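Local structure of 5-oxopent-3-ene-1,2,5-tricarboxylate decarboxylase (Exiguobacterium antarcticum B7, 6IYM) at residues Y66-G76 against F94-I104; Q120-A128 against V197-Q207. The protein belongs to the fumarylacetoacetate hydrolase family of metal-binding proteins, forms a two-chain assembly and carries a magnesium ion in its mainly beta fold. All coordinates share one frame; numbering follows the deposited sequence.

Contact 1 of 2, residues Y66-G76 against F94-I104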
loop_
_atom_site.group_PDB
_atom_site.type_symbol
_atom_site.label_atom_id
_atom_site.label_comp_id
_atom_site.label_asym_id
_atom_site.label_seq_id
_atom_site.Cartn_x
_atom_site.Cartn_y
_atom_site.Cartn_z
ATOM N N TYR A 66 -6.838 -14.017 -1.795
ATOM C CA TYR A 66 -5.784 -13.684 -2.793
ATOM C C TYR A 66 -4.753 -12.796 -2.110
ATOM O O TYR A 66 -4.972 -12.465 -0.925
ATOM C CB TYR A 66 -6.385 -12.976 -4.007
ATOM C CG TYR A 66 -7.233 -11.787 -3.639
ATOM C CD1 TYR A 66 -6.673 -10.551 -3.394
ATOM C CD2 TYR A 66 -8.598 -11.923 -3.479
ATOM C CE1 TYR A 66 -7.461 -9.458 -3.067
ATOM C CE2 TYR A 66 -9.398 -10.850 -3.141
ATOM C CZ TYR A 66 -8.829 -9.614 -2.937
ATOM O OH TYR A 66 -9.637 -8.569 -2.604
ATOM N N LEU A 67 -3.656 -12.513 -2.802
ATOM C CA LEU A 67 -2.648 -11.498 -2.404
ATOM C C LEU A 67 -3.152 -10.155 -2.921
ATOM O O LEU A 67 -3.280 -9.956 -4.129
ATOM C CB LEU A 67 -1.281 -11.874 -2.980
ATOM C CG LEU A 67 -0.121 -10.970 -2.557
ATOM C CD1 LEU A 67 0.247 -11.198 -1.100
ATOM C CD2 LEU A 67 1.097 -11.187 -3.450
ATOM N N PRO A 68 -3.530 -9.209 -2.035
ATOM C CA PRO A 68 -4.148 -7.973 -2.490
ATOM C C PRO A 68 -3.137 -7.272 -3.396
ATOM O O PRO A 68 -1.944 -7.253 -3.106
ATOM C CB PRO A 68 -4.462 -7.177 -1.215
ATOM C CG PRO A 68 -4.196 -8.118 -0.059
ATOM C CD PRO A 68 -3.302 -9.221 -0.589
ATOM N N PRO A 69 -3.575 -6.719 -4.544
ATOM C CA PRO A 69 -2.652 -6.091 -5.490
ATOM C C PRO A 69 -2.033 -4.798 -4.929
ATOM O O PRO A 69 -1.041 -4.341 -5.457
ATOM C CB PRO A 69 -3.573 -5.818 -6.692
ATOM C CG PRO A 69 -4.934 -5.582 -6.059
ATOM C CD PRO A 69 -4.983 -6.639 -4.972
ATOM N N ARG A 70 -2.625 -4.229 -3.873
ATOM C CA ARG A 70 -2.047 -3.056 -3.182
ATOM C C ARG A 70 -2.338 -3.143 -1.678
ATOM O O ARG A 70 -3.053 -4.077 -1.271
ATOM C CB ARG A 70 -2.511 -1.791 -3.919
ATOM C CG ARG A 70 -3.910 -1.304 -3.600
ATOM C CD ARG A 70 -4.276 -0.282 -4.667
ATOM N NE ARG A 70 -5.516 0.433 -4.397
ATOM C CZ ARG A 70 -5.750 1.715 -4.687
ATOM N NH1 ARG A 70 -4.815 2.472 -5.240
ATOM N NH2 ARG A 70 -6.925 2.239 -4.398
ATOM N N ASN A 71 -1.791 -2.226 -0.866
ATOM C CA ASN A 71 -1.907 -2.361 0.603
ATOM C C ASN A 71 -3.393 -2.423 0.954
ATOM O O ASN A 71 -4.209 -1.758 0.287
ATOM C CB ASN A 71 -1.278 -1.230 1.397
ATOM C CG ASN A 71 0.221 -1.114 1.235
ATOM O OD1 ASN A 71 0.803 -1.682 0.327
ATOM N ND2 ASN A 71 0.837 -0.322 2.091
ATOM N N VAL A 72 -3.715 -3.237 1.952
ATOM C CA VAL A 72 -5.058 -3.291 2.596
ATOM C C VAL A 72 -5.327 -1.910 3.231
ATOM O O VAL A 72 -4.478 -1.406 4.003
ATOM C CB VAL A 72 -5.107 -4.424 3.638
ATOM C CG1 VAL A 72 -6.439 -4.441 4.366
ATOM C CG2 VAL A 72 -4.834 -5.770 2.993
ATOM N N ILE A 73 -6.432 -1.282 2.854
ATOM C CA ILE A 73 -6.824 0.051 3.398
ATOM C C ILE A 73 -7.606 -0.184 4.680
ATOM O O ILE A 73 -8.562 -0.969 4.605
ATOM C CB ILE A 73 -7.639 0.866 2.380
ATOM C CG1 ILE A 73 -6.861 1.056 1.072
ATOM C CG2 ILE A 73 -8.071 2.184 3.000
ATOM C CD1 ILE A 73 -7.696 1.560 -0.106
ATOM N N CYS A 74 -7.204 0.481 5.777
ATOM C CA CYS A 74 -7.708 0.238 7.147
ATOM C C CYS A 74 -8.284 1.513 7.767
ATOM O O CYS A 74 -7.634 2.571 7.706
ATOM C CB CYS A 74 -6.586 -0.266 8.045
ATOM S SG CYS A 74 -5.933 -1.886 7.544
ATOM N N VAL A 75 -9.458 1.375 8.379
ATOM C CA VAL A 75 -10.153 2.447 9.130
ATOM C C VAL A 75 -9.676 2.392 10.577
ATOM O O VAL A 75 -9.467 1.276 11.077
ATOM C CB VAL A 75 -11.680 2.296 9.002
ATOM C CG1 VAL A 75 -12.414 3.359 9.826
ATOM C CG2 VAL A 75 -12.089 2.378 7.536
ATOM N N GLY A 76 -9.521 3.550 11.225
ATOM C CA GLY A 76 -9.176 3.640 12.663
ATOM C C GLY A 76 -10.398 3.337 13.537
ATOM O O GLY A 76 -11.278 2.576 13.106
ATOM N N PHE A 94 -12.102 10.463 10.953
ATOM C CA PHE A 94 -12.075 9.365 9.948
ATOM C C PHE A 94 -10.626 9.075 9.575
ATOM O O PHE A 94 -10.041 9.855 8.833
ATOM C CB PHE A 94 -12.853 9.707 8.679
ATOM C CG PHE A 94 -12.908 8.578 7.680
ATOM C CD1 PHE A 94 -13.173 7.279 8.097
ATOM C CD2 PHE A 94 -12.752 8.820 6.323
ATOM C CE1 PHE A 94 -13.243 6.241 7.177
ATOM C CE2 PHE A 94 -12.851 7.786 5.402
ATOM C CZ PHE A 94 -13.088 6.499 5.832
ATOM N N VAL A 95 -10.065 8.022 10.168
ATOM C CA VAL A 95 -8.609 7.722 10.198
ATOM C C VAL A 95 -8.390 6.589 9.192
ATOM O O VAL A 95 -9.211 5.625 9.210
ATOM C CB VAL A 95 -8.156 7.350 11.629
ATOM C CG1 VAL A 95 -6.738 6.806 11.684
ATOM C CG2 VAL A 95 -8.288 8.529 12.582
ATOM N N LEU A 96 -7.411 6.747 8.290
ATOM C CA LEU A 96 -7.108 5.757 7.226
ATOM C C LEU A 96 -5.615 5.457 7.262
ATOM O O LEU A 96 -4.875 6.383 7.375
ATOM C CB LEU A 96 -7.524 6.299 5.855
ATOM C CG LEU A 96 -9.015 6.191 5.544
ATOM C CD1 LEU A 96 -9.373 6.937 4.265
ATOM C CD2 LEU A 96 -9.451 4.733 5.435
ATOM N N PHE A 97 -5.229 4.183 7.215
ATOM C CA PHE A 97 -3.817 3.723 7.109
ATOM C C PHE A 97 -3.803 2.380 6.371
ATOM O O PHE A 97 -4.897 1.849 6.042
ATOM C CB PHE A 97 -3.178 3.630 8.495
ATOM C CG PHE A 97 -4.035 2.871 9.461
ATOM C CD1 PHE A 97 -4.994 3.525 10.210
ATOM C CD2 PHE A 97 -3.910 1.497 9.575
ATOM C CE1 PHE A 97 -5.806 2.818 11.083
ATOM C CE2 PHE A 97 -4.730 0.792 10.438
ATOM C CZ PHE A 97 -5.676 1.453 11.189
ATOM N N THR A 98 -2.619 1.820 6.109
ATOM C CA THR A 98 -2.528 0.589 5.288
ATOM C C THR A 98 -1.706 -0.490 5.984
ATOM O O THR A 98 -0.964 -0.204 6.966
ATOM C CB THR A 98 -1.964 0.935 3.908
ATOM O OG1 THR A 98 -0.587 1.296 4.034
ATOM C CG2 THR A 98 -2.749 2.039 3.251
ATOM N N LYS A 99 -1.825 -1.693 5.445
ATOM C CA LYS A 99 -1.011 -2.876 5.811
ATOM C C LYS A 99 -0.371 -3.415 4.536
ATOM O O LYS A 99 -1.129 -3.660 3.604
ATOM C CB LYS A 99 -1.896 -3.953 6.431
ATOM C CG LYS A 99 -2.436 -3.597 7.809
ATOM C CD LYS A 99 -3.517 -4.541 8.236
ATOM C CE LYS A 99 -2.967 -5.774 8.931
ATOM N NZ LYS A 99 -2.447 -5.440 10.286
ATOM N N ALA A 100 0.960 -3.545 4.505
ATOM C CA ALA A 100 1.711 -4.135 3.370
ATOM C C ALA A 100 1.112 -5.499 3.065
ATOM O O ALA A 100 0.743 -6.211 3.999
ATOM C CB ALA A 100 3.175 -4.246 3.674
ATOM N N PRO A 101 0.948 -5.852 1.763
ATOM C CA PRO A 101 0.484 -7.175 1.345
ATOM C C PRO A 101 1.400 -8.325 1.807
ATOM O O PRO A 101 0.932 -9.385 2.022
ATOM C CB PRO A 101 0.538 -7.114 -0.187
ATOM C CG PRO A 101 0.458 -5.662 -0.524
ATOM C CD PRO A 101 1.179 -4.965 0.613
ATOM N N SER A 102 2.688 -8.052 1.984
ATOM C CA SER A 102 3.670 -8.997 2.561
ATOM C C SER A 102 3.186 -9.496 3.946
ATOM O O SER A 102 3.709 -10.509 4.379
ATOM C CB SER A 102 5.016 -8.339 2.642
ATOM O OG SER A 102 4.969 -7.176 3.482
ATOM N N SER A 103 2.246 -8.813 4.632
ATOM C CA SER A 103 1.777 -9.197 6.005
ATOM C C SER A 103 0.642 -10.220 5.965
ATOM O O SER A 103 0.370 -10.829 7.031
ATOM C CB SER A 103 1.397 -8.010 6.843
ATOM O OG SER A 103 0.171 -7.436 6.414
ATOM N N ILE A 104 0.052 -10.461 4.797
ATOM C CA ILE A 104 -1.114 -11.376 4.604
ATOM C C ILE A 104 -0.706 -12.820 4.895
ATOM O O ILE A 104 0.332 -13.235 4.433
ATOM C CB ILE A 104 -1.656 -11.265 3.178
ATOM C CG1 ILE A 104 -2.272 -9.886 2.899
ATOM C CG2 ILE A 104 -2.610 -12.413 2.894
ATOM C CD1 ILE A 104 -3.518 -9.591 3.677
#
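Val72 to Val75 and Leu96 to Lys99 run as antiparallel strands, their N-to-C directions 141° apart. Val72 pairs with Lys99 and Cys74 with Phe97 as hydrogen-bonded pairs, and Ile73 with Thr98 and Val75 with Leu96 as non-hydrogen-bonded ones. Cys74 N donates a hydrogen bond to Phe97 O at 2.7 Å, the shortest of the ladder, which ends with Gly76 N bonded to Val95 O. The Phe97 ring, its CG set between backbone N and carbonyl carbon (chi1 49°), folds back over its partner: Cys74 O lies over one face near the rim, and Cys74 CB closes to 3.2 Å of Phe97 CE2. Cys74 SG meets the ring obliquely and lies 3.7 Å from Lys99 CD. On the sheet face of Ile73, Val75 and Leu96, Leu96 CD2 touches both Ile73 CG2 and Val75 CG2, while the side chains of Phe94 and Val75 cross at about a right angle, Phe94 CE1 touching both Val75 methyls. Before the strand, Asn71 ND2 bonds almost straight (169°) to Thr98 OG1, 2.9 Å away and in the amide plane; Asn71 OD1 lies 3.3 Å from Pro101 CD and bonds Asn71 N of the second subunit. Further out, Pro68 CD and Ile104 CG1 meet tip to tip at 3.7 Å. The strand pair lies at one end of the larger mixed sheet. Strand 236-238 pairs parallel with 72-75, helix 218-225 packs on Phe94 and Leu96, and Lys99 NZ forms a salt bridge with Asp155 of the magnesium site and bonds Lys172 O in a loop and Phe177 O just before strand 178-186.

Contact 2 of 2, residues Q120-A128 against V197-Q207. Unlike the reference sequence in segment 197-207: Glu204 (reference Gln). With MG (magnesium ion), chain C.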
loop_
_atom_site.group_PDB
_atom_site.type_symbol
_atom_site.label_atom_id
_atom_site.label_comp_id
_atom_site.label_asym_id
_atom_site.label_seq_id
_atom_site.Cartn_x
_atom_site.Cartn_y
_atom_site.Cartn_z
ATOM N N GLN A 120 3.971 -5.823 22.863
ATOM C CA GLN A 120 2.544 -5.410 22.933
ATOM C C GLN A 120 1.812 -5.841 21.656
ATOM O O GLN A 120 1.140 -5.016 21.045
ATOM C CB GLN A 120 2.462 -3.920 23.218
ATOM C CG GLN A 120 3.160 -3.509 24.519
ATOM C CD GLN A 120 2.785 -2.102 24.895
ATOM O OE1 GLN A 120 2.599 -1.236 24.039
ATOM N NE2 GLN A 120 2.598 -1.875 26.180
ATOM N N LEU A 121 1.943 -7.102 21.267
ATOM C CA LEU A 121 1.218 -7.670 20.109
ATOM C C LEU A 121 -0.276 -7.803 20.445
ATOM O O LEU A 121 -0.597 -8.330 21.548
ATOM C CB LEU A 121 1.805 -9.027 19.782
ATOM C CG LEU A 121 1.228 -9.653 18.520
ATOM C CD1 LEU A 121 1.520 -8.768 17.319
ATOM C CD2 LEU A 121 1.797 -11.039 18.333
ATOM N N ASP A 122 -1.156 -7.347 19.547
ATOM C CA ASP A 122 -2.614 -7.253 19.814
ATOM C C ASP A 122 -3.380 -7.703 18.583
ATOM O O ASP A 122 -2.763 -7.693 17.495
ATOM C CB ASP A 122 -3.012 -5.835 20.235
ATOM C CG ASP A 122 -4.262 -5.735 21.100
ATOM O OD1 ASP A 122 -4.895 -6.784 21.356
ATOM O OD2 ASP A 122 -4.649 -4.591 21.440
ATOM N N TYR A 123 -4.656 -8.081 18.791
ATOM C CA TYR A 123 -5.630 -8.517 17.768
ATOM C C TYR A 123 -6.605 -7.361 17.456
ATOM O O TYR A 123 -6.827 -6.432 18.281
ATOM C CB TYR A 123 -6.401 -9.757 18.237
ATOM C CG TYR A 123 -7.035 -9.577 19.595
ATOM C CD1 TYR A 123 -8.295 -9.039 19.744
ATOM C CD2 TYR A 123 -6.320 -9.851 20.749
ATOM C CE1 TYR A 123 -8.851 -8.832 20.997
ATOM C CE2 TYR A 123 -6.853 -9.638 22.011
ATOM C CZ TYR A 123 -8.121 -9.110 22.137
ATOM O OH TYR A 123 -8.626 -8.863 23.386
ATOM N N GLU A 124 -7.250 -7.445 16.296
ATOM C CA GLU A 124 -8.430 -6.602 15.930
ATOM C C GLU A 124 -9.230 -7.365 14.875
ATOM O O GLU A 124 -8.747 -7.483 13.744
ATOM C CB GLU A 124 -8.037 -5.242 15.339
ATOM C CG GLU A 124 -7.390 -4.274 16.315
ATOM C CD GLU A 124 -7.224 -2.828 15.836
ATOM O OE1 GLU A 124 -6.751 -2.017 16.639
ATOM O OE2 GLU A 124 -7.506 -2.531 14.651
ATOM N N GLY A 125 -10.400 -7.873 15.245
ATOM C CA GLY A 125 -11.283 -8.591 14.311
ATOM C C GLY A 125 -12.078 -7.614 13.496
ATOM O O GLY A 125 -12.561 -6.620 14.091
ATOM N N GLU A 126 -12.177 -7.816 12.181
ATOM C CA GLU A 126 -12.732 -6.748 11.283
ATOM C C GLU A 126 -13.471 -7.320 10.064
ATOM O O GLU A 126 -13.027 -8.351 9.484
ATOM C CB GLU A 126 -11.608 -5.816 10.837
ATOM C CG GLU A 126 -10.884 -5.106 11.970
ATOM C CD GLU A 126 -10.086 -3.840 11.614
ATOM O OE1 GLU A 126 -10.256 -3.312 10.477
ATOM O OE2 GLU A 126 -9.341 -3.334 12.511
ATOM N N LEU A 127 -14.563 -6.657 9.680
ATOM C CA LEU A 127 -15.267 -6.901 8.401
ATOM C C LEU A 127 -14.456 -6.245 7.286
ATOM O O LEU A 127 -14.128 -5.059 7.413
ATOM C CB LEU A 127 -16.668 -6.299 8.470
ATOM C CG LEU A 127 -17.461 -6.321 7.165
ATOM C CD1 LEU A 127 -17.704 -7.743 6.708
ATOM C CD2 LEU A 127 -18.781 -5.574 7.341
ATOM N N ALA A 128 -14.134 -7.005 6.255
ATOM C CA ALA A 128 -13.366 -6.544 5.090
ATOM C C ALA A 128 -14.321 -6.360 3.920
ATOM O O ALA A 128 -15.024 -7.322 3.608
ATOM C CB ALA A 128 -12.316 -7.553 4.735
ATOM N N VAL A 197 -19.576 -9.433 14.823
ATOM C CA VAL A 197 -18.109 -9.635 14.722
ATOM C C VAL A 197 -17.621 -10.044 16.121
ATOM O O VAL A 197 -17.711 -9.236 17.057
ATOM C CB VAL A 197 -17.393 -8.372 14.193
ATOM C CG1 VAL A 197 -15.888 -8.587 14.078
ATOM C CG2 VAL A 197 -17.965 -7.902 12.845
ATOM N N GLU A 198 -17.055 -11.236 16.257
ATOM C CA GLU A 198 -16.521 -11.716 17.555
ATOM C C GLU A 198 -15.074 -12.174 17.384
ATOM O O GLU A 198 -14.700 -12.761 16.311
ATOM C CB GLU A 198 -17.319 -12.888 18.125
ATOM C CG GLU A 198 -18.812 -12.666 18.233
ATOM C CD GLU A 198 -19.490 -13.629 19.210
ATOM O OE1 GLU A 198 -20.159 -13.161 20.173
ATOM O OE2 GLU A 198 -19.316 -14.846 19.035
ATOM N N THR A 199 -14.310 -11.980 18.454
ATOM C CA THR A 199 -12.953 -12.537 18.610
ATOM C C THR A 199 -12.850 -13.340 19.904
ATOM O O THR A 199 -13.205 -12.812 20.973
ATOM C CB THR A 199 -11.930 -11.413 18.556
ATOM O OG1 THR A 199 -12.306 -10.692 17.390
ATOM C CG2 THR A 199 -10.514 -11.928 18.475
ATOM N N ARG A 200 -12.349 -14.555 19.793
ATOM C CA ARG A 200 -11.934 -15.382 20.955
ATOM C C ARG A 200 -10.411 -15.491 20.945
ATOM O O ARG A 200 -9.829 -15.581 19.842
ATOM C CB ARG A 200 -12.609 -16.750 20.919
ATOM C CG ARG A 200 -14.097 -16.666 21.203
ATOM C CD ARG A 200 -14.831 -17.981 21.129
ATOM N NE ARG A 200 -16.236 -17.679 21.356
ATOM C CZ ARG A 200 -16.838 -17.633 22.532
ATOM N NH1 ARG A 200 -16.170 -17.911 23.637
ATOM N NH2 ARG A 200 -18.116 -17.299 22.599
ATOM N N VAL A 201 -9.810 -15.395 22.126
ATOM C CA VAL A 201 -8.372 -15.699 22.356
ATOM C C VAL A 201 -8.330 -16.894 23.307
ATOM O O VAL A 201 -8.920 -16.804 24.406
ATOM C CB VAL A 201 -7.603 -14.468 22.881
ATOM C CG1 VAL A 201 -6.169 -14.811 23.296
ATOM C CG2 VAL A 201 -7.618 -13.341 21.849
ATOM N N ASN A 202 -7.732 -17.990 22.858
ATOM C CA ASN A 202 -7.697 -19.271 23.607
ATOM C C ASN A 202 -9.100 -19.624 24.085
ATOM O O ASN A 202 -9.208 -20.158 25.187
ATOM C CB ASN A 202 -6.732 -19.145 24.784
ATOM C CG ASN A 202 -5.366 -18.788 24.265
ATOM O OD1 ASN A 202 -5.012 -19.270 23.188
ATOM N ND2 ASN A 202 -4.621 -17.963 25.001
ATOM N N GLY A 203 -10.141 -19.308 23.315
ATOM C CA GLY A 203 -11.508 -19.701 23.691
ATOM C C GLY A 203 -12.239 -18.637 24.493
ATOM O O GLY A 203 -13.462 -18.719 24.542
ATOM N N GLU A 204 -11.553 -17.654 25.075
ATOM C CA GLU A 204 -12.223 -16.575 25.852
ATOM C C GLU A 204 -12.784 -15.507 24.889
ATOM O O GLU A 204 -12.008 -14.921 24.114
ATOM C CB GLU A 204 -11.279 -15.912 26.849
ATOM C CG GLU A 204 -11.964 -14.836 27.677
ATOM C CD GLU A 204 -11.107 -14.064 28.673
ATOM O OE1 GLU A 204 -9.952 -13.713 28.329
ATOM O OE2 GLU A 204 -11.618 -13.784 29.795
ATOM N N LEU A 205 -14.081 -15.210 24.974
ATOM C CA LEU A 205 -14.713 -14.096 24.196
ATOM C C LEU A 205 -14.065 -12.758 24.565
ATOM O O LEU A 205 -14.066 -12.416 25.774
ATOM C CB LEU A 205 -16.218 -14.070 24.449
ATOM C CG LEU A 205 -16.989 -13.104 23.547
ATOM C CD1 LEU A 205 -16.806 -13.478 22.083
ATOM C CD2 LEU A 205 -18.452 -13.089 23.917
ATOM N N ARG A 206 -13.474 -12.056 23.585
ATOM C CA ARG A 206 -12.769 -10.770 23.836
ATOM C C ARG A 206 -13.521 -9.642 23.157
ATOM O O ARG A 206 -13.589 -8.592 23.760
ATOM C CB ARG A 206 -11.322 -10.743 23.309
ATOM C CG ARG A 206 -10.374 -11.700 24.017
ATOM C CD ARG A 206 -10.153 -11.335 25.474
ATOM N NE ARG A 206 -9.066 -12.117 26.057
ATOM C CZ ARG A 206 -7.763 -11.946 25.802
ATOM N NH1 ARG A 206 -7.343 -10.998 24.980
ATOM N NH2 ARG A 206 -6.871 -12.728 26.386
ATOM N N GLN A 207 -13.973 -9.853 21.915
ATOM C CA GLN A 207 -14.670 -8.830 21.104
ATOM C C GLN A 207 -16.000 -9.429 20.679
ATOM O O GLN A 207 -15.974 -10.577 20.221
ATOM C CB GLN A 207 -13.918 -8.471 19.806
ATOM C CG GLN A 207 -12.585 -7.804 20.010
ATOM C CD GLN A 207 -11.986 -7.333 18.709
ATOM O OE1 GLN A 207 -11.434 -8.122 17.952
ATOM N NE2 GLN A 207 -12.179 -6.061 18.396
HETATM MG MG MG C . -7.939 -1.963 12.767
#
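Tyr123 drives its ring into the hairpin of strands 197-201 and 204-207, its CG between backbone N and carbonyl carbon (chi1 53°). The axes of segments 125-128 and 197-201 come no closer than 6.9 Å and share no backbone bond. Packing is closest around the ring. Val201 CG2 sits over one face, 4.1 Å from the centroid, in a CH-pi contact, and Asp122 OD1 lies over the opposite face. Arg206 NH1 donates in its guanidinium plane to Tyr123 OH (3.0 Å), a hydroxyl also bonded to Gly244 O. Gln207 OE1 is gripped twice: Gly125 N reaches it at 2.9 Å on a lone pair, and Thr199 OG1 donates from a tilted direction. Gln207 NE2 bonds Thr241 OG1 and Pro242 O, which fixes the amide's rotation. A classic beta bulge opposite Thr199 turns both Arg206 and Gln207 toward 120-128. Asn202, Gly203 and Glu204 form the loose, solvent side; Glu204, Gln in the reference sequence, makes a salt bridge to Arg206 NE. Facing away from the hairpin, Glu124 OE2 and Glu126 OE2 bind magnesium, while Glu124 OE1 pairs with Arg159 and Glu126 has Gly240 as polar partner. Asp155 of strand 147-158 completes the protein ligands, and strand 260-265 flanks Tyr123 and Thr199.

Overall arrangement
From the N terminus, strands 4-10, 13-20 and 23-26 precede contact 1, which joins 66-76 to 94-104 across 17 residues with no helix or strand. Contact 2 then closes a longer loop, from 120-128 to 197-207, which takes in strands 147-158 and 178-186 and helix 159-164. The two loops are in series, neither nesting nor crossing, with centres about 18 Å apart. Strand 236-238 links them within the larger mixed sheet, lying between 72-75 and 121-131. Contact 2 additionally joins that sheet to the five-strand sheet, whereas contact 1 also faces the second subunit. The magnesium ion is bound by Glu124 and Glu126 of contact 2 and lies about 4 Å from the Phe97 side chain of contact 1.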